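Local coordinates for esterase (Alcaligenes sp., PDB 1QLW), which hydrolyses carboxylic esters as a bacterial member of the alpha/beta hydrolase family, probably by the nucleophilic mechanism usual for that fold, at residues 248-253 and 283-288; 228-233 and 298-303; 13-18 and 53-58; 60-65 and 196-201. All coordinates share one frame; numbering follows the deposited sequence.

Contact 1 of 4, residues 248-253 and 283-288; sequences VLVVFG and GQLMSL
The F252 ring meets the neighbouring strand obliquely, its CD1 standing 4.2 Å from CD2 of L285; with CG anti to the carbonyl carbon (chi1 -82°), the ring stands on the sheet face that also bears V248, V250 and L285. The other flat group, the Q284 amide, lies beside L249, whose CD1 is 4.0 Å from Q284 CD. Both contacts flank a parallel ladder between strands 248-252 and 283-287, which run 16° apart. V250 N and F252 N donate to Q284 O and M286 O, while Q284 N, M286 N and L288 N reach V248 O, V250 O and F252 O. The tightest of the five is M286 N to V250 O at 2.8 Å, and the straightest is L288 N to F252 O (176°). On the face of L249 and V251, M286 leaves with CG anti to its backbone N and bends at its last torsion, so that CE comes 4.1 Å from L249 CD1. V251 CG1 touches both M286 SD and L288 CG. A water joins G253 O to S287 OG. Helix 263-278, the crossover of this beta-alpha-beta unit, packs on V248, F252 and L285; helix 306-319 packs on L249, Q284, M286 and L288 from the opposite face, and strand 223-229 pairs with the far edge of 248-252.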
loop_
_atom_site.group_PDB
_atom_site.type_symbol
_atom_site.label_atom_id
_atom_site.label_comp_id
_atom_site.label_asym_id
_atom_site.label_seq_id
_atom_site.Cartn_x
_atom_site.Cartn_y
_atom_site.Cartn_z
ATOM N N VAL A 248 -15.721 21.492 12.124
ATOM C CA VAL A 248 -15.925 20.056 12.095
ATOM C C VAL A 248 -17.204 19.660 11.373
ATOM O O VAL A 248 -18.259 20.224 11.614
ATOM C CB VAL A 248 -16.016 19.497 13.533
ATOM C CG1 VAL A 248 -16.380 18.022 13.562
ATOM C CG2 VAL A 248 -14.748 19.774 14.329
ATOM N N LEU A 249 -17.054 18.655 10.497
ATOM C CA LEU A 249 -18.172 18.042 9.815
ATOM C C LEU A 249 -18.171 16.546 10.111
ATOM O O LEU A 249 -17.139 15.907 9.886
ATOM C CB LEU A 249 -18.074 18.253 8.300
ATOM C CG LEU A 249 -19.184 17.609 7.474
ATOM C CD1 LEU A 249 -20.538 18.251 7.744
ATOM C CD2 LEU A 249 -18.864 17.701 5.986
ATOM N N VAL A 250 -19.276 16.019 10.610
ATOM C CA VAL A 250 -19.423 14.580 10.844
ATOM C C VAL A 250 -20.535 14.123 9.910
ATOM O O VAL A 250 -21.604 14.729 9.893
ATOM C CB VAL A 250 -19.720 14.263 12.316
ATOM C CG1 VAL A 250 -20.036 12.791 12.499
ATOM C CG2 VAL A 250 -18.560 14.717 13.200
ATOM N N VAL A 251 -20.311 13.058 9.139
ATOM C CA VAL A 251 -21.257 12.618 8.124
ATOM C C VAL A 251 -21.755 11.211 8.430
ATOM O O VAL A 251 -20.954 10.302 8.668
ATOM C CB VAL A 251 -20.608 12.615 6.720
ATOM C CG1 VAL A 251 -21.665 12.313 5.661
ATOM C CG2 VAL A 251 -19.917 13.932 6.420
ATOM N N PHE A 252 -23.075 11.030 8.400
ATOM C CA PHE A 252 -23.698 9.729 8.581
ATOM C C PHE A 252 -24.631 9.405 7.418
ATOM O O PHE A 252 -25.308 10.283 6.878
ATOM C CB PHE A 252 -24.482 9.591 9.895
ATOM C CG PHE A 252 -23.595 9.270 11.075
ATOM C CD1 PHE A 252 -22.901 10.234 11.775
ATOM C CD2 PHE A 252 -23.492 7.954 11.515
ATOM C CE1 PHE A 252 -22.097 9.901 12.857
ATOM C CE2 PHE A 252 -22.678 7.614 12.580
ATOM C CZ PHE A 252 -21.980 8.588 13.268
ATOM N N GLY A 253 -24.656 8.126 7.063
ATOM C CA GLY A 253 -25.497 7.597 6.029
ATOM C C GLY A 253 -26.859 7.125 6.483
ATOM O O GLY A 253 -27.499 7.717 7.360
ATOM N N GLY A 283 -19.579 23.209 14.314
ATOM C CA GLY A 283 -19.745 21.813 13.977
ATOM C C GLY A 283 -21.055 21.570 13.254
ATOM O O GLY A 283 -22.062 22.205 13.555
ATOM N N GLN A 284 -21.053 20.591 12.363
ATOM C CA GLN A 284 -22.254 20.148 11.690
ATOM C C GLN A 284 -22.282 18.629 11.650
ATOM O O GLN A 284 -21.271 18.003 11.326
ATOM C CB GLN A 284 -22.332 20.679 10.255
ATOM C CG GLN A 284 -23.493 20.178 9.436
ATOM C CD GLN A 284 -23.585 20.766 8.045
ATOM O OE1 GLN A 284 -23.110 21.862 7.777
ATOM N NE2 GLN A 284 -24.267 20.011 7.187
ATOM N N LEU A 285 -23.447 18.071 11.935
ATOM C CA LEU A 285 -23.679 16.649 11.740
ATOM C C LEU A 285 -24.577 16.554 10.502
ATOM O O LEU A 285 -25.747 16.955 10.547
ATOM C CB LEU A 285 -24.296 15.961 12.957
ATOM C CG LEU A 285 -24.061 14.433 12.860
ATOM C CD1 LEU A 285 -23.957 13.797 14.221
ATOM C CD2 LEU A 285 -25.091 13.787 11.951
ATOM N N MET A 286 -24.005 16.068 9.420
ATOM C CA MET A 286 -24.716 15.871 8.180
ATOM C C MET A 286 -25.259 14.450 8.112
ATOM O O MET A 286 -24.479 13.510 7.944
ATOM C CB MET A 286 -23.741 16.156 7.038
ATOM C CG MET A 286 -24.297 15.915 5.657
ATOM S SD MET A 286 -23.083 16.211 4.365
ATOM C CE MET A 286 -22.933 17.980 4.420
ATOM N N SER A 287 -26.563 14.318 8.280
ATOM C CA SER A 287 -27.245 13.043 8.135
ATOM C C SER A 287 -27.811 13.048 6.717
ATOM O O SER A 287 -28.717 13.820 6.386
ATOM C CB SER A 287 -28.304 12.883 9.211
ATOM O OG SER A 287 -29.112 11.776 9.003
ATOM N N LEU A 288 -27.291 12.184 5.852
ATOM C CA LEU A 288 -27.681 12.212 4.446
ATOM C C LEU A 288 -29.166 12.096 4.239
ATOM O O LEU A 288 -29.684 12.839 3.388
ATOM C CB LEU A 288 -26.823 11.215 3.671
ATOM C CG LEU A 288 -25.328 11.584 3.616
ATOM C CD1 LEU A 288 -24.542 10.422 3.043
ATOM C CD2 LEU A 288 -25.100 12.840 2.803
HETATM O O HOH W 1 -27.864 9.484 9.510
#

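Contact 2 of 4, residues 228-233 and 298-303; sequences SVEPGE and HMMMQD
E230 OE1 is gripped twice, by ND1 of H298 and by a salt bridge to R146, while a third bond, from the backbone N of G253, holds OE2. The H298 ND1 to E230 OE1 bond is short (2.7 Å) and fairly straight (160°), and uses the lone pair of OE1 anti to the other oxygen. The oxygen lies only 3° out of the imidazole plane, yet the carboxylate is turned 33° from the ring. The extended E230 side chain crosses H298 obliquely; E230 CB is also 3.5 Å from H298 ND1. E230 O lies at the ring edge, in plane, 3.6 Å from H298 CE1. H298 reaches in with CG anti to its own backbone N, and its carbonyl accepts a bond from H205; a sulfate, probably from the crystallisation liquor, lies about 5 Å from the H298 side chain. M300 meets V229 tip to tip, V229 CG1 lying 3.7 Å from M300 SD, and the bend at the last torsion of M300 sets its CE 3.7 Å from E230 OE2. E230 after strand 223-229 and H298 in the loop before helix 306-319 are consistent with the acid and base of the alpha/beta hydrolase triad, the acid one strand earlier than usual; S206, after strand 200-205, would be the probable nucleophile. R146 and G253 N would probably keep E230 ionised; the carboxylate would tend to favour a protonated H298, an effect R146 probably tempers.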
loop_
_atom_site.group_PDB
_atom_site.type_symbol
_atom_site.label_atom_id
_atom_site.label_comp_id
_atom_site.label_asym_id
_atom_site.label_seq_id
_atom_site.Cartn_x
_atom_site.Cartn_y
_atom_site.Cartn_z
ATOM N N SER A 228 -15.267 13.832 9.497
ATOM C CA SER A 228 -15.229 12.452 9.999
ATOM C C SER A 228 -16.456 11.733 9.455
ATOM O O SER A 228 -17.580 12.140 9.752
ATOM C CB SER A 228 -15.140 12.502 11.521
ATOM O OG SER A 228 -14.964 11.277 12.170
ATOM N N VAL A 229 -16.228 10.676 8.687
ATOM C CA VAL A 229 -17.287 9.872 8.089
ATOM C C VAL A 229 -17.614 8.692 8.994
ATOM O O VAL A 229 -16.737 7.833 9.211
ATOM C CB VAL A 229 -16.868 9.395 6.691
ATOM C CG1 VAL A 229 -17.979 8.542 6.108
ATOM C CG2 VAL A 229 -16.552 10.591 5.811
ATOM N N GLU A 230 -18.816 8.685 9.554
ATOM C CA GLU A 230 -19.276 7.608 10.417
ATOM C C GLU A 230 -18.221 7.139 11.404
ATOM O O GLU A 230 -17.806 5.972 11.402
ATOM C CB GLU A 230 -19.850 6.440 9.632
ATOM C CG GLU A 230 -21.103 6.857 8.874
ATOM C CD GLU A 230 -21.982 5.734 8.423
ATOM O OE1 GLU A 230 -21.617 4.541 8.560
ATOM O OE2 GLU A 230 -23.089 6.054 7.903
ATOM N N PRO A 231 -17.763 8.030 12.257
ATOM C CA PRO A 231 -16.769 7.667 13.252
ATOM C C PRO A 231 -17.268 6.613 14.219
ATOM O O PRO A 231 -18.430 6.621 14.653
ATOM C CB PRO A 231 -16.457 8.985 13.972
ATOM C CG PRO A 231 -17.705 9.795 13.785
ATOM C CD PRO A 231 -18.193 9.435 12.417
ATOM N N GLY A 232 -16.341 5.739 14.630
ATOM C CA GLY A 232 -16.634 4.763 15.672
ATOM C C GLY A 232 -16.852 5.461 17.003
ATOM O O GLY A 232 -17.679 5.011 17.807
ATOM N N GLU A 233 -16.120 6.545 17.222
ATOM C CA GLU A 233 -16.299 7.382 18.397
ATOM C C GLU A 233 -16.087 8.843 18.007
ATOM O O GLU A 233 -15.186 9.154 17.243
ATOM C CB GLU A 233 -15.281 7.018 19.475
ATOM C CG GLU A 233 -15.414 5.671 20.139
ATOM C CD GLU A 233 -16.751 5.351 20.766
ATOM O OE1 GLU A 233 -17.450 6.263 21.252
ATOM O OE2 GLU A 233 -17.160 4.167 20.797
ATOM N N HIS A 298 -22.118 2.342 5.127
ATOM C CA HIS A 298 -20.940 2.847 5.833
ATOM C C HIS A 298 -19.790 3.177 4.882
ATOM O O HIS A 298 -18.956 4.024 5.181
ATOM C CB HIS A 298 -20.483 1.767 6.813
ATOM C CG HIS A 298 -19.309 2.130 7.642
ATOM N ND1 HIS A 298 -19.298 3.216 8.498
ATOM C CD2 HIS A 298 -18.093 1.549 7.771
ATOM C CE1 HIS A 298 -18.114 3.276 9.091
ATOM N NE2 HIS A 298 -17.376 2.243 8.698
ATOM N N MET A 299 -19.742 2.487 3.746
ATOM C CA MET A 299 -18.718 2.687 2.735
ATOM C C MET A 299 -19.172 3.730 1.723
ATOM O O MET A 299 -19.058 3.545 0.502
ATOM C CB MET A 299 -18.381 1.357 2.063
ATOM C CG MET A 299 -17.842 0.302 3.001
ATOM S SD MET A 299 -16.328 0.719 3.849
ATOM C CE MET A 299 -15.200 0.952 2.483
ATOM N N MET A 300 -19.628 4.882 2.222
ATOM C CA MET A 300 -20.305 5.849 1.347
ATOM C C MET A 300 -19.376 6.456 0.300
ATOM O O MET A 300 -19.846 6.920 -0.741
ATOM C CB MET A 300 -21.010 6.918 2.165
ATOM C CG MET A 300 -20.047 7.816 2.923
ATOM S SD MET A 300 -20.934 9.078 3.886
ATOM C CE MET A 300 -21.668 8.020 5.147
ATOM N N MET A 301 -18.066 6.469 0.549
ATOM C CA MET A 301 -17.093 6.920 -0.434
ATOM C C MET A 301 -16.986 5.972 -1.623
ATOM O O MET A 301 -16.429 6.338 -2.660
ATOM C CB MET A 301 -15.719 7.157 0.186
ATOM C CG MET A 301 -14.944 5.929 0.633
ATOM S SD MET A 301 -15.671 4.959 1.977
ATOM C CE MET A 301 -15.474 6.153 3.327
ATOM N N GLN A 302 -17.540 4.765 -1.515
ATOM C CA GLN A 302 -17.559 3.767 -2.568
ATOM C C GLN A 302 -18.959 3.542 -3.159
ATOM O O GLN A 302 -19.110 2.780 -4.123
ATOM C CB GLN A 302 -17.050 2.409 -2.050
ATOM C CG GLN A 302 -15.596 2.483 -1.596
ATOM C CD GLN A 302 -15.076 1.188 -1.020
ATOM O OE1 GLN A 302 -15.795 0.199 -0.912
ATOM N NE2 GLN A 302 -13.802 1.233 -0.640
ATOM N N ASP A 303 -19.972 4.161 -2.568
ATOM C CA ASP A 303 -21.353 3.969 -2.961
ATOM C C ASP A 303 -21.612 4.513 -4.359
ATOM O O ASP A 303 -20.828 5.282 -4.925
ATOM C CB ASP A 303 -22.265 4.612 -1.913
ATOM C CG ASP A 303 -22.527 3.804 -0.647
ATOM O OD1 ASP A 303 -22.147 2.626 -0.588
ATOM O OD2 ASP A 303 -23.128 4.421 0.270
#

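Contact 3 of 4, residues 13-18 and 53-58; sequences LTLSGQ and RYQIPQ. With SO4 (sulfate ion), chain C.
Backbone bonds set the pairing: I56 O accepts from both S16 N, at 2.7 Å but bent to 132°, and G17 N, longer at 3.3 Å and straighter. In return I56 N donates to G17 O from above the carbonyl plane. Two residues facing one make a classic beta bulge, and the chain turns a corner at S16. Strand 53-57 thus pairs antiparallel with G17 and Q18, while 13-15 swings across it at 104° and forms an antiparallel ladder with the second subunit, so the sheet at the antiparallel end of this alpha/beta hydrolase runs on through the dimer. Among polar side chains, those of Q18 and Q55 run alongside each other in the same direction, and each bonds its counterpart, Q55 or Q18 of the second subunit; R53 bonds S20 and forms a salt bridge with D89 of that subunit. In the packing, Y54 CG takes the crowded position between backbone N and carbonyl carbon (chi1 69°), laying one ring face over the Q18 backbone, with Y54 CE1 3.5 Å from Q18 C. An alanine at Y54 would remove that ring and would probably leave the Q18 backbone less well packed. L15 CD1 presses on Q55 OE1 at 3.3 Å, and T14 CG2 touches Q58 CD at 3.5 Å. A water links T14 O to Q58 N, and S16 OG donates to O4 of a bound sulfate at 2.8 Å.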
loop_
_atom_site.group_PDB
_atom_site.type_symbol
_atom_site.label_atom_id
_atom_site.label_comp_id
_atom_site.label_asym_id
_atom_site.label_seq_id
_atom_site.Cartn_x
_atom_site.Cartn_y
_atom_site.Cartn_z
ATOM N N LEU A 13 -6.402 13.850 -16.436
ATOM C CA LEU A 13 -6.090 14.644 -15.252
ATOM C C LEU A 13 -4.630 15.075 -15.342
ATOM O O LEU A 13 -3.756 14.276 -15.642
ATOM C CB LEU A 13 -6.319 13.856 -13.972
ATOM C CG LEU A 13 -5.888 14.540 -12.669
ATOM C CD1 LEU A 13 -6.595 15.864 -12.429
ATOM C CD2 LEU A 13 -6.120 13.603 -11.493
ATOM N N THR A 14 -4.381 16.346 -15.077
ATOM C CA THR A 14 -3.037 16.883 -15.073
ATOM C C THR A 14 -2.617 17.148 -13.641
ATOM O O THR A 14 -3.336 17.787 -12.869
ATOM C CB THR A 14 -2.898 18.145 -15.932
ATOM O OG1 THR A 14 -3.199 17.803 -17.286
ATOM C CG2 THR A 14 -1.484 18.699 -15.891
ATOM N N LEU A 15 -1.443 16.636 -13.304
ATOM C CA LEU A 15 -0.909 16.885 -11.989
ATOM C C LEU A 15 0.370 17.698 -12.047
ATOM O O LEU A 15 1.258 17.498 -12.880
ATOM C CB LEU A 15 -0.621 15.570 -11.276
ATOM C CG LEU A 15 -1.809 14.649 -11.005
ATOM C CD1 LEU A 15 -1.351 13.410 -10.257
ATOM C CD2 LEU A 15 -2.891 15.348 -10.201
ATOM N N SER A 16 0.437 18.637 -11.114
ATOM C CA SER A 16 1.639 19.442 -10.950
ATOM C C SER A 16 2.708 18.538 -10.344
ATOM O O SER A 16 3.879 18.698 -10.687
ATOM C CB SER A 16 1.333 20.596 -10.010
ATOM O OG SER A 16 2.513 21.281 -9.664
ATOM N N GLY A 17 2.344 17.601 -9.478
ATOM C CA GLY A 17 3.330 16.696 -8.904
ATOM C C GLY A 17 2.639 15.523 -8.226
ATOM O O GLY A 17 1.433 15.514 -8.023
ATOM N N GLN A 18 3.468 14.547 -7.880
ATOM C CA GLN A 18 3.010 13.357 -7.193
ATOM C C GLN A 18 4.225 12.739 -6.503
ATOM O O GLN A 18 5.365 12.969 -6.910
ATOM C CB GLN A 18 2.349 12.310 -8.077
ATOM C CG GLN A 18 3.191 11.441 -8.974
ATOM C CD GLN A 18 2.486 10.380 -9.786
ATOM O OE1 GLN A 18 3.104 9.430 -10.312
ATOM N NE2 GLN A 18 1.172 10.520 -9.897
ATOM N N ARG A 53 0.941 8.864 0.284
ATOM C CA ARG A 53 0.997 9.061 -1.166
ATOM C C ARG A 53 0.311 10.384 -1.458
ATOM O O ARG A 53 -0.830 10.592 -1.025
ATOM C CB ARG A 53 0.275 7.934 -1.899
ATOM C CG ARG A 53 0.213 8.121 -3.407
ATOM C CD ARG A 53 1.552 8.003 -4.035
ATOM N NE ARG A 53 1.432 7.825 -5.480
ATOM C CZ ARG A 53 2.462 7.817 -6.310
ATOM N NH1 ARG A 53 3.655 8.001 -5.762
ATOM N NH2 ARG A 53 2.315 7.631 -7.615
ATOM N N TYR A 54 0.965 11.300 -2.160
ATOM C CA TYR A 54 0.402 12.613 -2.456
ATOM C C TYR A 54 0.273 12.808 -3.968
ATOM O O TYR A 54 1.077 12.338 -4.783
ATOM C CB TYR A 54 1.237 13.737 -1.823
ATOM C CG TYR A 54 2.609 13.986 -2.397
ATOM C CD1 TYR A 54 2.787 14.866 -3.463
ATOM C CD2 TYR A 54 3.745 13.366 -1.880
ATOM C CE1 TYR A 54 4.040 15.107 -3.994
ATOM C CE2 TYR A 54 4.998 13.618 -2.417
ATOM C CZ TYR A 54 5.151 14.474 -3.481
ATOM O OH TYR A 54 6.405 14.679 -4.009
ATOM N N GLN A 55 -0.776 13.552 -4.324
ATOM C CA GLN A 55 -1.009 13.990 -5.696
ATOM C C GLN A 55 -1.437 15.452 -5.614
ATOM O O GLN A 55 -2.287 15.803 -4.795
ATOM C CB GLN A 55 -2.013 13.097 -6.403
ATOM C CG GLN A 55 -1.414 11.726 -6.688
ATOM C CD GLN A 55 -2.149 10.802 -7.597
ATOM O OE1 GLN A 55 -1.728 10.482 -8.717
ATOM N NE2 GLN A 55 -3.274 10.341 -7.095
ATOM N N ILE A 56 -0.853 16.280 -6.475
ATOM C CA ILE A 56 -1.040 17.729 -6.415
ATOM C C ILE A 56 -1.547 18.202 -7.774
ATOM O O ILE A 56 -0.830 18.078 -8.772
ATOM C CB ILE A 56 0.310 18.423 -6.123
ATOM C CG1 ILE A 56 0.939 17.901 -4.837
ATOM C CG2 ILE A 56 0.130 19.937 -6.097
ATOM C CD1 ILE A 56 2.139 18.530 -4.252
ATOM N N PRO A 57 -2.770 18.703 -7.835
ATOM C CA PRO A 57 -3.313 19.214 -9.088
ATOM C C PRO A 57 -2.633 20.529 -9.427
ATOM O O PRO A 57 -1.968 21.147 -8.582
ATOM C CB PRO A 57 -4.809 19.368 -8.804
ATOM C CG PRO A 57 -4.856 19.691 -7.351
ATOM C CD PRO A 57 -3.725 18.899 -6.723
ATOM N N GLN A 58 -2.859 21.013 -10.649
ATOM C CA GLN A 58 -2.361 22.334 -10.999
ATOM C C GLN A 58 -3.095 23.390 -10.191
ATOM O O GLN A 58 -4.288 23.273 -9.930
ATOM C CB GLN A 58 -2.597 22.582 -12.496
ATOM C CG GLN A 58 -1.865 21.554 -13.348
ATOM C CD GLN A 58 -1.825 21.989 -14.798
ATOM O OE1 GLN A 58 -2.863 22.074 -15.438
ATOM N NE2 GLN A 58 -0.623 22.250 -15.275
HETATM S S SO4 C . 1.321 24.795 -10.082
HETATM O O1 SO4 C . 0.471 24.014 -11.062
HETATM O O2 SO4 C . 0.301 25.776 -9.525
HETATM O O3 SO4 C . 2.444 25.507 -10.706
HETATM O O4 SO4 C . 1.689 23.866 -8.971
HETATM O O HOH W 2 -5.006 19.769 -12.233
#

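Contact 4 of 4, residues 60-65 and 196-201; sequences AKRYPI and KLDGTV
R62 and Y63 fold over one another: R62 CG sits 3.5 Å above the centre of the Y63 ring, and the guanidinium, brought round by the bend at chi2 (61°), has Y63 CE1 over one face. Its edge then points at the turn after helix 185-197. R62 NH2 donates nearly in plane to D198 O at 2.9 Å, while the carboxylate, turned 46° from the guanidinium, gives only a long salt bridge, R62 NH2 to D198 OD2 at 3.7 Å. A water bonded to R62 NH1 also donates to L197 O and G199 O. G199 O faces the edge of the Y63 ring and lies 3.2 Å from P64 CD; G199, lacking a side chain, lets that ring come close. P64 O accepts a bond from V201 N, nearly along the C=O axis, and one from T200 OG1, 2.8 Å away, well above the carbonyl plane. A valine at T200 would remove the hydroxyl and with it the bonds to P64 O and T66, and would probably leave P64 O less firmly held. I65 pairs parallel with V201, joining two central strands. Carbonyls ending a helix gather partial negative charge, which the guanidinium and its water probably help to balance.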
loop_
_atom_site.group_PDB
_atom_site.type_symbol
_atom_site.label_atom_id
_atom_site.label_comp_id
_atom_site.label_asym_id
_atom_site.label_seq_id
_atom_site.Cartn_x
_atom_site.Cartn_y
_atom_site.Cartn_z
ATOM N N ALA A 60 -3.236 24.181 -7.078
ATOM C CA ALA A 60 -3.995 23.534 -6.032
ATOM C C ALA A 60 -4.566 24.512 -5.030
ATOM O O ALA A 60 -3.972 25.548 -4.737
ATOM C CB ALA A 60 -3.158 22.500 -5.286
ATOM N N LYS A 61 -5.714 24.168 -4.485
ATOM C CA LYS A 61 -6.321 24.962 -3.424
ATOM C C LYS A 61 -5.360 24.996 -2.234
ATOM O O LYS A 61 -4.499 24.129 -2.055
ATOM C CB LYS A 61 -7.668 24.390 -3.040
ATOM C CG LYS A 61 -8.693 24.636 -4.155
ATOM C CD LYS A 61 -9.995 23.940 -3.850
ATOM C CE LYS A 61 -11.103 24.146 -4.852
ATOM N NZ LYS A 61 -11.692 25.509 -4.789
ATOM N N ARG A 62 -5.521 26.023 -1.405
ATOM C CA ARG A 62 -4.582 26.293 -0.321
ATOM C C ARG A 62 -4.383 25.127 0.634
ATOM O O ARG A 62 -3.245 24.905 1.090
ATOM C CB ARG A 62 -5.043 27.525 0.463
ATOM C CG ARG A 62 -4.291 27.834 1.734
ATOM C CD ARG A 62 -2.816 28.109 1.571
ATOM N NE ARG A 62 -2.097 28.301 2.829
ATOM C CZ ARG A 62 -1.591 27.318 3.564
ATOM N NH1 ARG A 62 -1.718 26.058 3.161
ATOM N NH2 ARG A 62 -0.953 27.572 4.690
ATOM N N TYR A 63 -5.455 24.418 0.988
ATOM C CA TYR A 63 -5.360 23.361 1.971
ATOM C C TYR A 63 -5.554 21.990 1.357
ATOM O O TYR A 63 -6.610 21.703 0.794
ATOM C CB TYR A 63 -6.417 23.576 3.071
ATOM C CG TYR A 63 -6.271 24.914 3.769
ATOM C CD1 TYR A 63 -5.140 25.216 4.522
ATOM C CD2 TYR A 63 -7.194 25.916 3.551
ATOM C CE1 TYR A 63 -4.991 26.453 5.138
ATOM C CE2 TYR A 63 -7.077 27.157 4.161
ATOM C CZ TYR A 63 -5.973 27.394 4.951
ATOM O OH TYR A 63 -5.848 28.635 5.532
ATOM N N PRO A 64 -4.544 21.135 1.412
ATOM C CA PRO A 64 -4.714 19.758 0.969
ATOM C C PRO A 64 -5.688 18.997 1.855
ATOM O O PRO A 64 -5.855 19.337 3.025
ATOM C CB PRO A 64 -3.322 19.142 1.150
ATOM C CG PRO A 64 -2.393 20.312 1.048
ATOM C CD PRO A 64 -3.151 21.384 1.822
ATOM N N ILE A 65 -6.256 17.925 1.334
ATOM C CA ILE A 65 -7.075 17.003 2.093
ATOM C C ILE A 65 -6.252 15.743 2.356
ATOM O O ILE A 65 -5.694 15.156 1.432
ATOM C CB ILE A 65 -8.390 16.672 1.374
ATOM C CG1 ILE A 65 -9.208 17.944 1.104
ATOM C CG2 ILE A 65 -9.194 15.653 2.174
ATOM C CD1 ILE A 65 -10.400 17.767 0.190
ATOM N N LYS A 196 3.969 19.731 8.740
ATOM C CA LYS A 196 4.771 19.746 7.525
ATOM C C LYS A 196 4.040 20.495 6.416
ATOM O O LYS A 196 4.640 21.289 5.692
ATOM C CB LYS A 196 5.080 18.322 7.049
ATOM C CG LYS A 196 5.709 18.182 5.680
ATOM C CD LYS A 196 5.890 16.734 5.254
ATOM C CE LYS A 196 6.480 16.545 3.875
ATOM N NZ LYS A 196 7.822 17.159 3.716
ATOM N N LEU A 197 2.755 20.202 6.256
ATOM C CA LEU A 197 1.963 20.820 5.199
ATOM C C LEU A 197 1.570 22.255 5.526
ATOM O O LEU A 197 1.250 23.007 4.608
ATOM C CB LEU A 197 0.701 19.993 4.939
ATOM C CG LEU A 197 0.947 18.569 4.426
ATOM C CD1 LEU A 197 -0.369 17.862 4.184
ATOM C CD2 LEU A 197 1.825 18.560 3.180
ATOM N N ASP A 198 1.551 22.616 6.801
ATOM C CA ASP A 198 1.147 23.934 7.245
ATOM C C ASP A 198 -0.301 24.198 6.861
ATOM O O ASP A 198 -0.655 25.267 6.377
ATOM C CB ASP A 198 2.094 25.023 6.751
ATOM C CG ASP A 198 1.891 26.347 7.473
ATOM O OD1 ASP A 198 1.543 26.320 8.672
ATOM O OD2 ASP A 198 2.057 27.388 6.810
ATOM N N GLY A 199 -1.176 23.232 7.169
ATOM C CA GLY A 199 -2.601 23.420 6.976
ATOM C C GLY A 199 -3.205 22.366 6.078
ATOM O O GLY A 199 -3.017 22.390 4.860
ATOM N N THR A 200 -3.940 21.438 6.662
ATOM C CA THR A 200 -4.617 20.397 5.911
ATOM C C THR A 200 -5.972 20.127 6.544
ATOM O O THR A 200 -6.182 20.317 7.749
ATOM C CB THR A 200 -3.774 19.091 5.875
ATOM O OG1 THR A 200 -4.416 18.086 5.082
ATOM C CG2 THR A 200 -3.509 18.509 7.253
ATOM N N VAL A 201 -6.890 19.679 5.717
ATOM C CA VAL A 201 -8.185 19.205 6.161
ATOM C C VAL A 201 -8.011 17.701 6.408
ATOM O O VAL A 201 -7.668 16.971 5.471
ATOM C CB VAL A 201 -9.273 19.416 5.114
ATOM C CG1 VAL A 201 -10.594 18.790 5.526
ATOM C CG2 VAL A 201 -9.426 20.907 4.813
HETATM O O HOH W 3 -0.968 23.502 3.453
#

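Overall arrangement
All four contacts reach the same mixed sheet. Along the chain contact 3 closes first, contact 4 follows directly from its second segment, and contact 1 falls between the segments of contact 2. Contact 3, at the dimer interface and the antiparallel end of the sheet, has its nearest atoms about 14 Å from contact 2; contact 4 begins the pairing of strands 65-68 and 200-205. The latter neighbours 223-229, and that strand 248-252. Contacts 1 and 2, centres 10 Å apart, touch through E230 and G253, whereas the centres of contacts 1 and 3 are 28 Å apart. The probable active-site residues E230 and H298 thus lie in loops beyond the parallel strands.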